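Epsin-3 (Saccharomyces cerevisiae, PDB 3ONK) helps recruit clathrin to the Golgi network and endosomes, binding phosphatidylinositol-3,5-bisphosphate-rich membranes, and is represented here by its ENTH domain. Local coordinates at residues N94-L99 against A122-L127; T10-K15 against R45-S50. All blocks are in the same frame, centred on the assembly; numbering follows the deposited sequence.

Interaction 1: residues N94-L99 against A122-L127; sequences NLIRIL and ALIELL
Ile96 and Ile124 make the apolar centre of this contact between the short helix 93-97 and the last turns of helix 113-127 in the all-helical ENTH domain. The two side chains run past one another in opposing senses: Ile96 CG2 lies 3.9 Å from Ile124 CG1 and 4.0 Å from Ile124 CD1. The other branch of Ile96 ends against Leu127, CD1 to CD1 at 3.8 Å, while Leu123 CD2 stands farther back, 4.5 Å from Ile96 CG2. The chi2 torsion of Ile124 is anti (164°), which carries CD1 outward to 3.9 Å from Arg97 CA.

Arg97 supplies the polar part. Its chain, extended from CG to NE, crosses Ile124 at about a right angle and lays one guanidinium face over Ile124 CG2, with NH2 3.8 Å from that methyl. An alanine in place of Ile124 would probably open a gap beside Ile96 CG2 and leave this guanidinium face without its methyl support.

Phe53 and Thr89 also touch Ile96, tying the contact to helices 42-57 and 83-90. Dispersion and burial of branched aliphatic groups therefore hold the two segments together, with the exposed Arg97 covering their outer margin.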
ATOM      1  N   ASN A  94      -0.295  -1.418  13.741  1.00 23.94           N
ATOM      2  CA  ASN A  94       0.387  -2.545  14.377  1.00 29.66           C
ATOM      3  C   ASN A  94       0.976  -3.532  13.370  1.00 29.04           C
ATOM      4  O   ASN A  94       2.158  -3.865  13.413  1.00 26.90           O
ATOM      5  CB  ASN A  94      -0.616  -3.270  15.298  1.00 39.07           C
ATOM      6  CG  ASN A  94      -2.089  -3.052  14.865  1.00 40.65           C
ATOM      7  OD1 ASN A  94      -2.731  -2.056  15.250  1.00 30.72           O
ATOM      8  ND2 ASN A  94      -2.617  -3.979  14.054  1.00 37.29           N
ATOM      9  N   LEU A  95       0.120  -3.994  12.469  1.00 28.87           N
ATOM     10  CA  LEU A  95       0.474  -4.959  11.442  1.00 28.66           C
ATOM     11  C   LEU A  95       1.483  -4.357  10.457  1.00 30.46           C
ATOM     12  O   LEU A  95       2.388  -5.041   9.989  1.00 28.23           O
ATOM     13  CB  LEU A  95      -0.801  -5.393  10.708  1.00 25.15           C
ATOM     14  CG  LEU A  95      -0.911  -6.681   9.876  1.00 27.00           C
ATOM     15  CD1 LEU A  95      -1.598  -6.376   8.554  1.00 28.36           C
ATOM     16  CD2 LEU A  95       0.431  -7.370   9.634  1.00 30.47           C
ATOM     17  N   ILE A  96       1.318  -3.078  10.145  1.00 23.07           N
ATOM     18  CA  ILE A  96       2.199  -2.410   9.199  1.00 24.33           C
ATOM     19  C   ILE A  96       3.604  -2.316   9.783  1.00 31.93           C
ATOM     20  O   ILE A  96       4.605  -2.525   9.071  1.00 25.20           O
ATOM     21  CB  ILE A  96       1.658  -1.010   8.852  1.00 26.40           C
ATOM     22  CG1 ILE A  96       0.245  -1.120   8.266  1.00 22.14           C
ATOM     23  CG2 ILE A  96       2.596  -0.269   7.911  1.00 25.85           C
ATOM     24  CD1 ILE A  96      -0.401   0.215   7.975  1.00 23.96           C
ATOM     25  N   ARG A  97       3.657  -2.020  11.087  1.00 29.93           N
ATOM     26  CA  ARG A  97       4.902  -1.894  11.844  1.00 30.99           C
ATOM     27  C   ARG A  97       5.789  -3.123  11.719  1.00 29.19           C
ATOM     28  O   ARG A  97       7.013  -3.026  11.785  1.00 25.60           O
ATOM     29  CB  ARG A  97       4.610  -1.632  13.333  1.00 29.21           C
ATOM     30  CG  ARG A  97       4.022  -0.257  13.629  1.00 34.20           C
ATOM     31  CD  ARG A  97       4.397   0.256  15.040  1.00 39.87           C
ATOM     32  NE  ARG A  97       3.748   1.534  15.332  1.00 32.84           N
ATOM     33  CZ  ARG A  97       4.305   2.725  15.131  1.00 38.97           C
ATOM     34  NH1 ARG A  97       3.623   3.823  15.419  1.00 43.42           N
ATOM     35  NH2 ARG A  97       5.541   2.821  14.654  1.00 39.95           N
ATOM     36  N   ILE A  98       5.171  -4.285  11.554  1.00 26.91           N
ATOM     37  CA  ILE A  98       5.932  -5.520  11.419  1.00 26.94           C
ATOM     38  C   ILE A  98       6.990  -5.377  10.326  1.00 31.46           C
ATOM     39  O   ILE A  98       8.081  -5.926  10.446  1.00 32.10           O
ATOM     40  CB  ILE A  98       5.010  -6.734  11.101  1.00 32.29           C
ATOM     41  CG1 ILE A  98       5.766  -8.049  11.272  1.00 42.59           C
ATOM     42  CG2 ILE A  98       4.465  -6.663   9.684  1.00 31.20           C
ATOM     43  CD1 ILE A  98       5.006  -9.254  10.721  1.00 43.10           C
ATOM     44  N   LEU A  99       6.674  -4.622   9.272  1.00 26.02           N
ATOM     45  CA  LEU A  99       7.567  -4.516   8.115  1.00 24.93           C
ATOM     46  C   LEU A  99       8.816  -3.708   8.404  1.00 26.91           C
ATOM     47  O   LEU A  99       9.752  -3.700   7.601  1.00 26.55           O
ATOM     48  CB  LEU A  99       6.837  -3.925   6.901  1.00 24.55           C
ATOM     49  CG  LEU A  99       5.763  -4.846   6.317  1.00 28.04           C
ATOM     50  CD1 LEU A  99       5.091  -4.207   5.089  1.00 24.30           C
ATOM     51  CD2 LEU A  99       6.371  -6.201   5.976  1.00 26.46           C
ATOM     52  N   ALA A 122       8.275   5.681   6.070  1.00 20.77           N
ATOM     53  CA  ALA A 122       7.666   6.898   5.522  1.00 26.60           C
ATOM     54  C   ALA A 122       6.137   6.853   5.629  1.00 26.38           C
ATOM     55  O   ALA A 122       5.499   7.820   6.043  1.00 25.51           O
ATOM     56  CB  ALA A 122       8.101   7.116   4.076  1.00 22.70           C
ATOM     57  N   LEU A 123       5.555   5.715   5.266  1.00 25.36           N
ATOM     58  CA  LEU A 123       4.115   5.549   5.343  1.00 22.80           C
ATOM     59  C   LEU A 123       3.610   5.711   6.777  1.00 22.92           C
ATOM     60  O   LEU A 123       2.552   6.287   7.001  1.00 23.14           O
ATOM     61  CB  LEU A 123       3.705   4.178   4.819  1.00 25.03           C
ATOM     62  CG  LEU A 123       2.227   4.041   4.479  1.00 28.37           C
ATOM     63  CD1 LEU A 123       1.992   4.589   3.082  1.00 31.58           C
ATOM     64  CD2 LEU A 123       1.791   2.602   4.547  1.00 32.55           C
ATOM     65  N   ILE A 124       4.346   5.181   7.750  1.00 21.76           N
ATOM     66  CA  ILE A 124       3.873   5.235   9.128  1.00 23.51           C
ATOM     67  C   ILE A 124       3.973   6.663   9.646  1.00 25.31           C
ATOM     68  O   ILE A 124       3.090   7.149  10.351  1.00 23.93           O
ATOM     69  CB  ILE A 124       4.616   4.240  10.050  1.00 32.76           C
ATOM     70  CG1 ILE A 124       4.176   2.801   9.741  1.00 30.71           C
ATOM     71  CG2 ILE A 124       4.354   4.568  11.516  1.00 32.88           C
ATOM     72  CD1 ILE A 124       5.104   1.727  10.299  1.00 32.34           C
ATOM     73  N   GLU A 125       5.041   7.347   9.264  1.00 22.38           N
ATOM     74  CA  GLU A 125       5.162   8.757   9.582  1.00 27.26           C
ATOM     75  C   GLU A 125       3.967   9.488   8.973  1.00 30.44           C
ATOM     76  O   GLU A 125       3.322  10.285   9.649  1.00 26.38           O
ATOM     77  CB  GLU A 125       6.472   9.310   9.036  1.00 26.24           C
ATOM     78  CG  GLU A 125       6.860  10.642   9.597  1.00 42.48           C
ATOM     79  CD  GLU A 125       8.028  11.246   8.848  1.00 50.94           C
ATOM     80  OE1 GLU A 125       8.163  10.964   7.635  1.00 54.75           O
ATOM     81  OE2 GLU A 125       8.805  12.001   9.470  1.00 61.04           O
ATOM     82  N   LEU A 126       3.657   9.186   7.708  1.00 27.13           N
ATOM     83  CA  LEU A 126       2.514   9.809   7.026  1.00 24.82           C
ATOM     84  C   LEU A 126       1.204   9.531   7.748  1.00 25.32           C
ATOM     85  O   LEU A 126       0.505  10.459   8.165  1.00 26.39           O
ATOM     86  CB  LEU A 126       2.405   9.356   5.563  1.00 23.69           C
ATOM     87  CG  LEU A 126       1.265   9.976   4.730  1.00 21.29           C
ATOM     88  CD1 LEU A 126       1.416  11.498   4.630  1.00 21.42           C
ATOM     89  CD2 LEU A 126       1.143   9.344   3.332  1.00 19.00           C
ATOM     90  N   LEU A 127       0.891   8.247   7.918  1.00 24.53           N
ATOM     91  CA  LEU A 127      -0.385   7.824   8.492  1.00 25.05           C
ATOM     92  C   LEU A 127      -0.691   8.457   9.836  1.00 28.28           C
ATOM     93  O   LEU A 127      -1.846   8.732  10.135  1.00 31.50           O
ATOM     94  CB  LEU A 127      -0.413   6.310   8.690  1.00 27.89           C
ATOM     95  CG  LEU A 127      -1.108   5.428   7.664  1.00 27.45           C
ATOM     96  CD1 LEU A 127      -0.892   4.004   8.092  1.00 29.22           C
ATOM     97  CD2 LEU A 127      -2.598   5.729   7.523  1.00 20.67           C
TER

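Interaction 2: residues T10-K15 against R45-S50; sequences TEMEGK and REEILS
The helical segments 11-15 and 45-50, from helices 11-19 and 42-57, run in roughly the same direction, their axes 8.9 Å apart at closest and inclined by 35°, with the CA atoms of Glu13 and Glu47 the nearest pair. A capping box opens the first helix of this ENTH domain: Thr10 N donates to Glu13 OE1 at 2.9 Å, and Glu13 N returns a longer bond to Thr10 OG1. Across the contact, Thr10 and Glu47 meet tip to tip. The capping hydroxyl OG1 gives its own proton to Glu47 OE2 at 2.6 Å, so one oxygen serves both the helix start and the neighbouring helix.

Glu13 crosses Glu47 at about a right angle, its OE2 resting 3.6 Å from Glu47 CG. The two carboxylates are turned 56° apart, and their OE2 atoms lie 4.4 Å from each other; the like charges would probably repel, a cost partly offset by the separate Thr10 donors.

Deeper in, Met12 CG, anti to the backbone N (chi1 -177°), comes to 3.7 Å from Ile48 CG1. Ile35 of helix 29-38 touches both side chains. Met12 CB also sits 3.5 Å from Glu47 OE2, the same oxygen that Thr10 OG1 meets from above the carboxylate plane.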
ATOM      1  N   THR A  10     -13.538 -10.589  -6.393  1.00 24.73           N
ATOM      2  CA  THR A  10     -14.401  -9.604  -7.026  1.00 25.99           C
ATOM      3  C   THR A  10     -13.530  -8.736  -7.945  1.00 23.00           C
ATOM      4  O   THR A  10     -12.290  -8.792  -7.900  1.00 21.22           O
ATOM      5  CB  THR A  10     -15.091  -8.689  -5.997  1.00 23.30           C
ATOM      6  OG1 THR A  10     -14.091  -7.915  -5.327  1.00 23.10           O
ATOM      7  CG2 THR A  10     -15.869  -9.505  -4.961  1.00 23.32           C
ATOM      8  N   GLU A  11     -14.188  -7.941  -8.775  1.00 16.41           N
ATOM      9  CA  GLU A  11     -13.505  -7.045  -9.697  1.00 23.91           C
ATOM     10  C   GLU A  11     -12.476  -6.198  -8.972  1.00 21.69           C
ATOM     11  O   GLU A  11     -11.342  -6.068  -9.427  1.00 22.29           O
ATOM     12  CB  GLU A  11     -14.503  -6.110 -10.364  1.00 22.86           C
ATOM     13  CG  GLU A  11     -14.976  -6.543 -11.719  1.00 31.17           C
ATOM     14  CD  GLU A  11     -15.602  -5.386 -12.461  1.00 40.91           C
ATOM     15  OE1 GLU A  11     -14.863  -4.437 -12.841  1.00 39.15           O
ATOM     16  OE2 GLU A  11     -16.835  -5.416 -12.637  1.00 35.40           O
ATOM     17  N   MET A  12     -12.881  -5.619  -7.846  1.00 20.24           N
ATOM     18  CA  MET A  12     -11.987  -4.740  -7.094  1.00 23.95           C
ATOM     19  C   MET A  12     -10.839  -5.508  -6.430  1.00 22.76           C
ATOM     20  O   MET A  12      -9.710  -5.032  -6.386  1.00 21.43           O
ATOM     21  CB  MET A  12     -12.764  -3.912  -6.066  1.00 25.14           C
ATOM     22  CG  MET A  12     -11.916  -2.907  -5.281  1.00 22.88           C
ATOM     23  SD  MET A  12     -11.029  -1.713  -6.311  1.00 23.28           S
ATOM     24  CE  MET A  12     -12.351  -0.828  -7.126  1.00 14.66           C
ATOM     25  N   GLU A  13     -11.127  -6.686  -5.897  1.00 20.69           N
ATOM     26  CA  GLU A  13     -10.076  -7.516  -5.317  1.00 20.94           C
ATOM     27  C   GLU A  13      -9.100  -7.950  -6.413  1.00 22.88           C
ATOM     28  O   GLU A  13      -7.904  -8.118  -6.164  1.00 25.01           O
ATOM     29  CB  GLU A  13     -10.668  -8.740  -4.611  1.00 20.19           C
ATOM     30  CG  GLU A  13     -11.471  -8.396  -3.377  1.00 20.22           C
ATOM     31  CD  GLU A  13     -12.346  -9.540  -2.896  1.00 26.23           C
ATOM     32  OE1 GLU A  13     -12.524 -10.529  -3.641  1.00 20.81           O
ATOM     33  OE2 GLU A  13     -12.855  -9.448  -1.762  1.00 27.69           O
ATOM     34  N   GLY A  14      -9.611  -8.104  -7.633  1.00 20.54           N
ATOM     35  CA  GLY A  14      -8.774  -8.424  -8.775  1.00 18.07           C
ATOM     36  C   GLY A  14      -7.853  -7.265  -9.150  1.00 24.66           C
ATOM     37  O   GLY A  14      -6.705  -7.466  -9.539  1.00 21.27           O
ATOM     38  N   LYS A  15      -8.366  -6.043  -9.055  1.00 19.19           N
ATOM     39  CA  LYS A  15      -7.569  -4.873  -9.368  1.00 22.92           C
ATOM     40  C   LYS A  15      -6.418  -4.746  -8.366  1.00 21.87           C
ATOM     41  O   LYS A  15      -5.263  -4.540  -8.756  1.00 24.71           O
ATOM     42  CB  LYS A  15      -8.444  -3.618  -9.357  1.00 22.60           C
ATOM     43  CG  LYS A  15      -9.337  -3.468 -10.576  1.00 19.85           C
ATOM     44  CD  LYS A  15     -10.013  -2.097 -10.584  1.00 20.93           C
ATOM     45  CE  LYS A  15     -10.582  -1.754 -11.945  1.00 20.99           C
ATOM     46  NZ  LYS A  15     -11.484  -2.810 -12.446  1.00 25.23           N
ATOM     47  N   ARG A  45     -14.120  -0.706  -0.048  1.00 22.96           N
ATOM     48  CA  ARG A  45     -13.090  -0.236   0.862  1.00 23.04           C
ATOM     49  C   ARG A  45     -12.578  -1.438   1.671  1.00 23.53           C
ATOM     50  O   ARG A  45     -11.375  -1.664   1.773  1.00 24.38           O
ATOM     51  CB  ARG A  45     -13.620   0.893   1.773  1.00 21.86           C
ATOM     52  CG  ARG A  45     -12.615   1.412   2.820  1.00 27.17           C
ATOM     53  CD  ARG A  45     -13.278   2.382   3.826  1.00 24.12           C
ATOM     54  NE  ARG A  45     -14.190   3.234   3.098  1.00 31.13           N
ATOM     55  CZ  ARG A  45     -15.461   3.441   3.395  1.00 22.54           C
ATOM     56  NH1 ARG A  45     -16.010   2.913   4.476  1.00 25.27           N
ATOM     57  NH2 ARG A  45     -16.175   4.221   2.595  1.00 30.21           N
ATOM     58  N   GLU A  46     -13.496  -2.227   2.222  1.00 24.15           N
ATOM     59  CA  GLU A  46     -13.107  -3.418   2.979  1.00 25.97           C
ATOM     60  C   GLU A  46     -12.430  -4.471   2.100  1.00 24.18           C
ATOM     61  O   GLU A  46     -11.477  -5.122   2.531  1.00 22.66           O
ATOM     62  CB  GLU A  46     -14.316  -4.023   3.711  1.00 30.19           C
ATOM     63  CG  GLU A  46     -14.155  -4.071   5.235  1.00 40.20           C
ATOM     64  CD  GLU A  46     -15.484  -4.027   5.984  1.00 46.13           C
ATOM     65  OE1 GLU A  46     -16.541  -3.917   5.318  1.00 52.66           O
ATOM     66  OE2 GLU A  46     -15.475  -4.099   7.237  1.00 37.29           O
ATOM     67  N   GLU A  47     -12.905  -4.635   0.867  1.00 23.65           N
ATOM     68  CA  GLU A  47     -12.255  -5.571  -0.067  1.00 24.87           C
ATOM     69  C   GLU A  47     -10.803  -5.212  -0.294  1.00 24.31           C
ATOM     70  O   GLU A  47      -9.926  -6.077  -0.280  1.00 24.35           O
ATOM     71  CB  GLU A  47     -12.973  -5.596  -1.416  1.00 23.50           C
ATOM     72  CG  GLU A  47     -14.340  -6.215  -1.356  1.00 22.15           C
ATOM     73  CD  GLU A  47     -15.054  -6.196  -2.688  1.00 24.73           C
ATOM     74  OE1 GLU A  47     -16.263  -6.479  -2.685  1.00 32.51           O
ATOM     75  OE2 GLU A  47     -14.424  -5.896  -3.732  1.00 23.14           O
ATOM     76  N   ILE A  48     -10.563  -3.924  -0.500  1.00 21.91           N
ATOM     77  CA  ILE A  48      -9.226  -3.399  -0.781  1.00 22.21           C
ATOM     78  C   ILE A  48      -8.328  -3.609   0.422  1.00 24.43           C
ATOM     79  O   ILE A  48      -7.183  -4.025   0.292  1.00 25.06           O
ATOM     80  CB  ILE A  48      -9.283  -1.875  -1.094  1.00 26.53           C
ATOM     81  CG1 ILE A  48     -10.100  -1.608  -2.363  1.00 25.47           C
ATOM     82  CG2 ILE A  48      -7.903  -1.296  -1.244  1.00 19.40           C
ATOM     83  CD1 ILE A  48     -10.468  -0.150  -2.530  1.00 22.14           C
ATOM     84  N   LEU A  49      -8.873  -3.310   1.596  1.00 25.13           N
ATOM     85  CA  LEU A  49      -8.174  -3.462   2.864  1.00 28.97           C
ATOM     86  C   LEU A  49      -7.652  -4.892   3.084  1.00 26.53           C
ATOM     87  O   LEU A  49      -6.456  -5.108   3.280  1.00 31.97           O
ATOM     88  CB  LEU A  49      -9.138  -3.087   3.993  1.00 30.31           C
ATOM     89  CG  LEU A  49      -8.571  -2.479   5.271  1.00 36.24           C
ATOM     90  CD1 LEU A  49      -8.158  -1.023   5.025  1.00 28.93           C
ATOM     91  CD2 LEU A  49      -9.602  -2.594   6.422  1.00 33.95           C
ATOM     92  N   SER A  50      -8.566  -5.860   3.079  1.00 26.46           N
ATOM     93  CA  SER A  50      -8.206  -7.265   3.188  1.00 28.25           C
ATOM     94  C   SER A  50      -7.042  -7.598   2.274  1.00 34.19           C
ATOM     95  O   SER A  50      -5.999  -8.083   2.720  1.00 32.67           O
ATOM     96  CB  SER A  50      -9.384  -8.131   2.779  1.00 27.49           C
ATOM     97  OG  SER A  50     -10.572  -7.657   3.383  1.00 35.33           O
TER

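In the fold
Both contacts belong to the one ENTH domain but lie on opposite sides of the chain's centre, 21 Å apart between centres and about 7 Å between nearest atoms. They follow in series: interaction 2 joins helix 11-19 to helix 42-57 before interaction 1 joins helix 93-97 to helix 113-127. Helix 42-57 connects them, since beyond segment 45-50 its Phe53 packs on Ile96 of interaction 1. Helix 83-90 also reaches both, through Phe85 on Leu49 and Thr89 on Ile96. Early and late helices of this membrane-binding domain are thus linked into one compact bundle, with a mixed polar and apolar, partly buried contact near its N-terminal start and a buried, mainly apolar one farther along the chain.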